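Thiamine diphosphokinase (Bacteroides thetaiotaomicron, PDB 2OMK) probably transfers a pyrophosphate group from ATP to thiamine, making the cofactor thiamine diphosphate. Local coordinates at residues Leu189-Phe201 against Thr208-His220. The protein carries 1 engineered substitution. Sequence-based numbering, arbitrary orientation.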
loop_
_atom_site.group_PDB
_atom_site.type_symbol
_atom_site.label_atom_id
_atom_site.label_comp_id
_atom_site.label_asym_id
_atom_site.label_seq_id
_atom_site.Cartn_x
_atom_site.Cartn_y
_atom_site.Cartn_z
ATOM N N LEU A 189 -14.767 16.329 -8.213
ATOM C CA LEU A 189 -13.706 16.657 -7.257
ATOM C C LEU A 189 -13.129 18.037 -7.520
ATOM O O LEU A 189 -12.671 18.335 -8.629
ATOM C CB LEU A 189 -12.590 15.596 -7.257
ATOM C CG LEU A 189 -12.840 14.317 -6.446
ATOM C CD1 LEU A 189 -11.836 13.231 -6.808
ATOM C CD2 LEU A 189 -12.807 14.568 -4.932
ATOM N N LYS A 190 -13.184 18.880 -6.495
ATOM C CA LYS A 190 -12.533 20.184 -6.519
ATOM C C LYS A 190 -12.132 20.562 -5.107
ATOM O O LYS A 190 -12.758 20.136 -4.127
ATOM C CB LYS A 190 -13.438 21.263 -7.129
ATOM C CG LYS A 190 -14.698 21.580 -6.343
ATOM C CD LYS A 190 -15.498 22.702 -7.008
ATOM C CE LYS A 190 -16.760 23.046 -6.214
ATOM N NZ LYS A 190 -17.625 24.023 -6.947
ATOM N N ALA A 191 -11.089 21.366 -5.007
ATOM C CA ALA A 191 -10.558 21.730 -3.713
ATOM C C ALA A 191 -10.165 23.190 -3.648
ATOM O O ALA A 191 -9.880 23.825 -4.677
ATOM C CB ALA A 191 -9.364 20.845 -3.375
ATOM N N GLU A 192 -10.170 23.706 -2.419
ATOM C CA GLU A 192 -9.550 24.968 -2.074
ATOM C C GLU A 192 -8.464 24.642 -1.055
ATOM O O GLU A 192 -8.673 23.810 -0.165
ATOM C CB GLU A 192 -10.564 25.923 -1.440
ATOM C CG GLU A 192 -11.657 26.408 -2.388
ATOM C CD GLU A 192 -12.857 25.483 -2.420
ATOM O OE1 GLU A 192 -13.390 25.156 -1.337
ATOM O OE2 GLU A 192 -13.272 25.086 -3.533
ATOM N N GLY A 193 -7.309 25.275 -1.194
ATOM C CA GLY A 193 -6.240 25.104 -0.222
ATOM C C GLY A 193 -5.185 24.080 -0.596
ATOM O O GLY A 193 -4.285 23.813 0.193
ATOM N N LEU A 194 -5.295 23.509 -1.794
ATOM C CA LEU A 194 -4.286 22.584 -2.301
ATOM C C LEU A 194 -3.554 23.191 -3.494
ATOM O O LEU A 194 -4.129 23.980 -4.242
ATOM C CB LEU A 194 -4.924 21.245 -2.674
ATOM C CG LEU A 194 -5.584 20.451 -1.537
ATOM C CD1 LEU A 194 -6.278 19.236 -2.126
ATOM C CD2 LEU A 194 -4.566 20.033 -0.476
ATOM N N PHE A 195 -2.287 22.827 -3.669
ATOM C CA PHE A 195 -1.454 23.426 -4.722
ATOM C C PHE A 195 -1.954 23.088 -6.122
ATOM O O PHE A 195 -2.034 23.967 -6.992
ATOM C CB PHE A 195 0.013 23.016 -4.566
ATOM C CG PHE A 195 0.936 23.701 -5.540
ATOM C CD1 PHE A 195 1.371 25.002 -5.301
ATOM C CD2 PHE A 195 1.344 23.059 -6.703
ATOM C CE1 PHE A 195 2.215 25.650 -6.201
ATOM C CE2 PHE A 195 2.186 23.700 -7.617
ATOM C CZ PHE A 195 2.626 24.990 -7.359
ATOM N N TYR A 196 -2.290 21.817 -6.337
ATOM C CA TYR A 196 -2.814 21.367 -7.624
ATOM C C TYR A 196 -4.326 21.234 -7.615
ATOM O O TYR A 196 -4.898 20.636 -6.691
ATOM C CB TYR A 196 -2.195 20.031 -8.042
ATOM C CG TYR A 196 -0.712 20.091 -8.279
ATOM C CD1 TYR A 196 0.179 19.541 -7.357
ATOM C CD2 TYR A 196 -0.190 20.707 -9.425
ATOM C CE1 TYR A 196 1.547 19.597 -7.565
ATOM C CE2 TYR A 196 1.183 20.766 -9.642
ATOM C CZ TYR A 196 2.040 20.208 -8.705
ATOM O OH TYR A 196 3.393 20.262 -8.906
ATOM N N PRO A 197 -4.987 21.782 -8.650
ATOM C CA PRO A 197 -6.404 21.540 -8.860
ATOM C C PRO A 197 -6.688 20.054 -9.012
ATOM O O PRO A 197 -5.870 19.311 -9.578
ATOM C CB PRO A 197 -6.694 22.267 -10.183
ATOM C CG PRO A 197 -5.675 23.323 -10.247
ATOM C CD PRO A 197 -4.438 22.688 -9.671
ATOM N N LEU A 198 -7.832 19.623 -8.499
ATOM C CA LEU A 198 -8.220 18.222 -8.596
ATOM C C LEU A 198 -8.897 17.917 -9.926
ATOM O O LEU A 198 -9.353 18.827 -10.626
ATOM C CB LEU A 198 -9.147 17.839 -7.441
ATOM C CG LEU A 198 -8.672 18.116 -6.012
ATOM C CD1 LEU A 198 -9.597 17.412 -5.031
ATOM C CD2 LEU A 198 -7.222 17.669 -5.812
ATOM N N SER A 199 -8.922 16.634 -10.267
ATOM C CA SER A 199 -9.716 16.100 -11.366
ATOM C C SER A 199 -10.384 14.819 -10.861
ATOM O O SER A 199 -10.101 14.365 -9.744
ATOM C CB SER A 199 -8.845 15.835 -12.598
ATOM O OG SER A 199 -7.886 14.813 -12.355
ATOM N N ASP A 200 -11.284 14.245 -11.654
ATOM C CA ASP A 200 -11.945 13.003 -11.243
ATOM C C ASP A 200 -11.022 11.814 -11.521
ATOM O O ASP A 200 -11.140 11.134 -12.552
ATOM C CB ASP A 200 -13.320 12.853 -11.916
ATOM C CG ASP A 200 -14.366 13.796 -11.329
ATOM O OD1 ASP A 200 -14.027 14.587 -10.419
ATOM O OD2 ASP A 200 -15.534 13.746 -11.774
ATOM N N PHE A 201 -10.102 11.579 -10.581
ATOM C CA PHE A 201 -8.971 10.670 -10.784
ATOM C C PHE A 201 -9.413 9.277 -11.192
ATOM O O PHE A 201 -10.314 8.702 -10.576
ATOM C CB PHE A 201 -8.079 10.598 -9.532
ATOM C CG PHE A 201 -7.650 11.944 -9.009
ATOM C CD1 PHE A 201 -8.044 12.367 -7.738
ATOM C CD2 PHE A 201 -6.862 12.796 -9.791
ATOM C CE1 PHE A 201 -7.651 13.615 -7.245
ATOM C CE2 PHE A 201 -6.460 14.051 -9.313
ATOM C CZ PHE A 201 -6.860 14.461 -8.033
ATOM N N THR A 208 -2.039 11.627 -6.097
ATOM C CA THR A 208 -1.032 11.587 -5.038
ATOM C C THR A 208 -0.114 12.803 -5.077
ATOM O O THR A 208 0.026 13.467 -6.119
ATOM C CB THR A 208 -0.136 10.304 -5.072
ATOM O OG1 THR A 208 0.604 10.260 -6.302
ATOM C CG2 THR A 208 -0.969 9.030 -4.910
ATOM N N LEU A 209 0.515 13.071 -3.932
ATOM C CA LEU A 209 1.578 14.085 -3.803
ATOM C C LEU A 209 1.145 15.522 -4.158
ATOM O O LEU A 209 1.939 16.340 -4.653
ATOM C CB LEU A 209 2.851 13.659 -4.558
ATOM C CG LEU A 209 3.316 12.205 -4.372
ATOM C CD1 LEU A 209 4.631 11.939 -5.107
ATOM C CD2 LEU A 209 3.425 11.831 -2.893
ATOM N N ASN A 210 -0.115 15.823 -3.878
ATOM C CA ASN A 210 -0.560 17.206 -3.805
ATOM C C ASN A 210 0.016 17.829 -2.523
ATOM O O ASN A 210 0.730 17.165 -1.751
ATOM C CB ASN A 210 -2.088 17.277 -3.817
ATOM C CG ASN A 210 -2.615 18.545 -4.480
ATOM O OD1 ASN A 210 -1.972 19.609 -4.438
ATOM N ND2 ASN A 210 -3.795 18.441 -5.091
ATOM N N GLU A 211 -0.295 19.097 -2.289
ATOM C CA GLU A 211 0.342 19.831 -1.216
ATOM C C GLU A 211 -0.633 20.854 -0.660
ATOM O O GLU A 211 -1.291 21.567 -1.427
ATOM C CB GLU A 211 1.588 20.531 -1.756
ATOM C CG GLU A 211 2.744 20.577 -0.799
ATOM C CD GLU A 211 4.072 20.785 -1.503
ATOM O OE1 GLU A 211 4.513 19.877 -2.253
ATOM O OE2 GLU A 211 4.683 21.855 -1.294
ATOM N N ALA A 212 -0.739 20.913 0.664
ATOM C CA ALA A 212 -1.490 21.985 1.303
ATOM C C ALA A 212 -0.714 23.294 1.160
ATOM O O ALA A 212 0.512 23.329 1.320
ATOM C CB ALA A 212 -1.745 21.671 2.767
ATOM N N ILE A 213 -1.433 24.359 0.824
ATOM C CA ILE A 213 -0.834 25.684 0.720
ATOM C C ILE A 213 -0.815 26.338 2.104
ATOM O O ILE A 213 0.162 27.000 2.471
ATOM C CB ILE A 213 -1.584 26.574 -0.316
ATOM C CG1 ILE A 213 -1.498 25.952 -1.715
ATOM C CG2 ILE A 213 -1.027 28.004 -0.324
ATOM C CD1 ILE A 213 -2.417 26.585 -2.758
ATOM N N ALA A 214 -1.881 26.109 2.872
ATOM C CA ALA A 214 -2.120 26.819 4.136
ATOM C C ALA A 214 -2.426 25.867 5.310
ATOM O O ALA A 214 -1.996 24.706 5.297
ATOM C CB ALA A 214 -3.228 27.877 3.953
ATOM N N ASP A 215 -3.160 26.369 6.307
ATOM C CA ASP A 215 -3.468 25.621 7.536
ATOM C C ASP A 215 -4.799 24.858 7.465
ATOM O O ASP A 215 -5.173 24.154 8.407
ATOM C CB ASP A 215 -3.465 26.563 8.762
ATOM C CG ASP A 215 -2.056 26.942 9.230
ATOM O OD1 ASP A 215 -1.061 26.477 8.635
ATOM O OD2 ASP A 215 -1.945 27.713 10.215
ATOM N N GLU A 216 -5.512 25.004 6.349
ATOM C CA GLU A 216 -6.755 24.270 6.123
ATOM C C GLU A 216 -6.992 24.073 4.627
ATOM O O GLU A 216 -6.621 24.923 3.818
ATOM C CB GLU A 216 -7.947 25.002 6.768
ATOM C CG GLU A 216 -9.238 24.195 6.775
ATOM C CD GLU A 216 -10.408 24.954 7.377
ATOM O OE1 GLU A 216 -10.421 25.166 8.612
ATOM O OE2 GLU A 216 -11.321 25.321 6.610
ATOM N N PHE A 217 -7.586 22.940 4.261
ATOM C CA PHE A 217 -8.063 22.751 2.890
ATOM C C PHE A 217 -9.409 22.055 2.893
ATOM O O PHE A 217 -9.772 21.404 3.871
ATOM C CB PHE A 217 -7.027 22.030 2.000
ATOM C CG PHE A 217 -6.737 20.602 2.403
ATOM C CD1 PHE A 217 -7.451 19.549 1.833
ATOM C CD2 PHE A 217 -5.715 20.311 3.307
ATOM C CE1 PHE A 217 -7.181 18.222 2.181
ATOM C CE2 PHE A 217 -5.430 18.982 3.662
ATOM C CZ PHE A 217 -6.173 17.939 3.098
ATOM N N THR A 218 -10.160 22.215 1.807
ATOM C CA THR A 218 -11.485 21.622 1.705
ATOM C C THR A 218 -11.622 20.928 0.365
ATOM O O THR A 218 -11.296 21.506 -0.671
ATOM C CB THR A 218 -12.608 22.683 1.868
ATOM O OG1 THR A 218 -12.508 23.307 3.157
ATOM C CG2 THR A 218 -13.991 22.049 1.725
ATOM N N ILE A 219 -12.094 19.685 0.401
ATOM C CA ILE A 219 -12.363 18.919 -0.812
ATOM C C ILE A 219 -13.873 18.808 -0.963
ATOM O O ILE A 219 -14.574 18.484 0.001
ATOM C CB ILE A 219 -11.720 17.501 -0.768
ATOM C CG1 ILE A 219 -10.190 17.607 -0.650
ATOM C CG2 ILE A 219 -12.147 16.659 -2.003
ATOM C CD1 ILE A 219 -9.509 16.306 -0.277
ATOM N N HIS A 220 -14.359 19.122 -2.166
ATOM C CA HIS A 220 -15.779 19.030 -2.503
ATOM C C HIS A 220 -15.982 17.948 -3.546
ATOM O O HIS A 220 -15.198 17.834 -4.493
ATOM C CB HIS A 220 -16.302 20.343 -3.096
ATOM C CG HIS A 220 -16.033 21.551 -2.255
ATOM N ND1 HIS A 220 -16.924 22.013 -1.309
ATOM C CD2 HIS A 220 -14.988 22.411 -2.240
ATOM C CE1 HIS A 220 -16.432 23.099 -0.739
ATOM N NE2 HIS A 220 -15.257 23.361 -1.285
HETATM O O HOH W 1 -4.212 24.482 2.752
#
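With CG anti to its carbonyl carbon (chi1 -67°) and a bend at chi2, Glu192 swings its carboxylate across to His220, whose own CG is likewise anti to the carbonyl carbon. His220 NE2 donates to the syn lone pair of Glu192 OE1 at 2.6 Å, in the imidazole plane, while Thr218 CG2 lies over one face of that ring. Beneath this bond, paired backbone hydrogen bonds join Lys190 to His220 and Glu192 to Thr218. At Gly193 a side chain would clash with Glu216 O; Gly193 O accepts from Ile213 N at 3.0 Å and from a water that also bridges Ala214 N and Glu216 O. Beyond it, Asn210 reads the backbone of Tyr196 twice: OD1 accepts from Tyr196 N at 2.9 Å, and also from Glu211 N, and ND2 gives to Tyr196 O at 2.9 Å. A leucine here would probably leave Tyr196 N and O, and Glu211 N, without these mates and the loop around Tyr196 freer to move. On the buried side, Leu194 CD2 sits over one face of Phe217, a CH-pi contact. The alternating backbone pairs are those of neighbouring antiparallel strands, 189-192 lying beside 216-221 at the edge, within this chain, of the substrate-binding domain's three-stranded sheet.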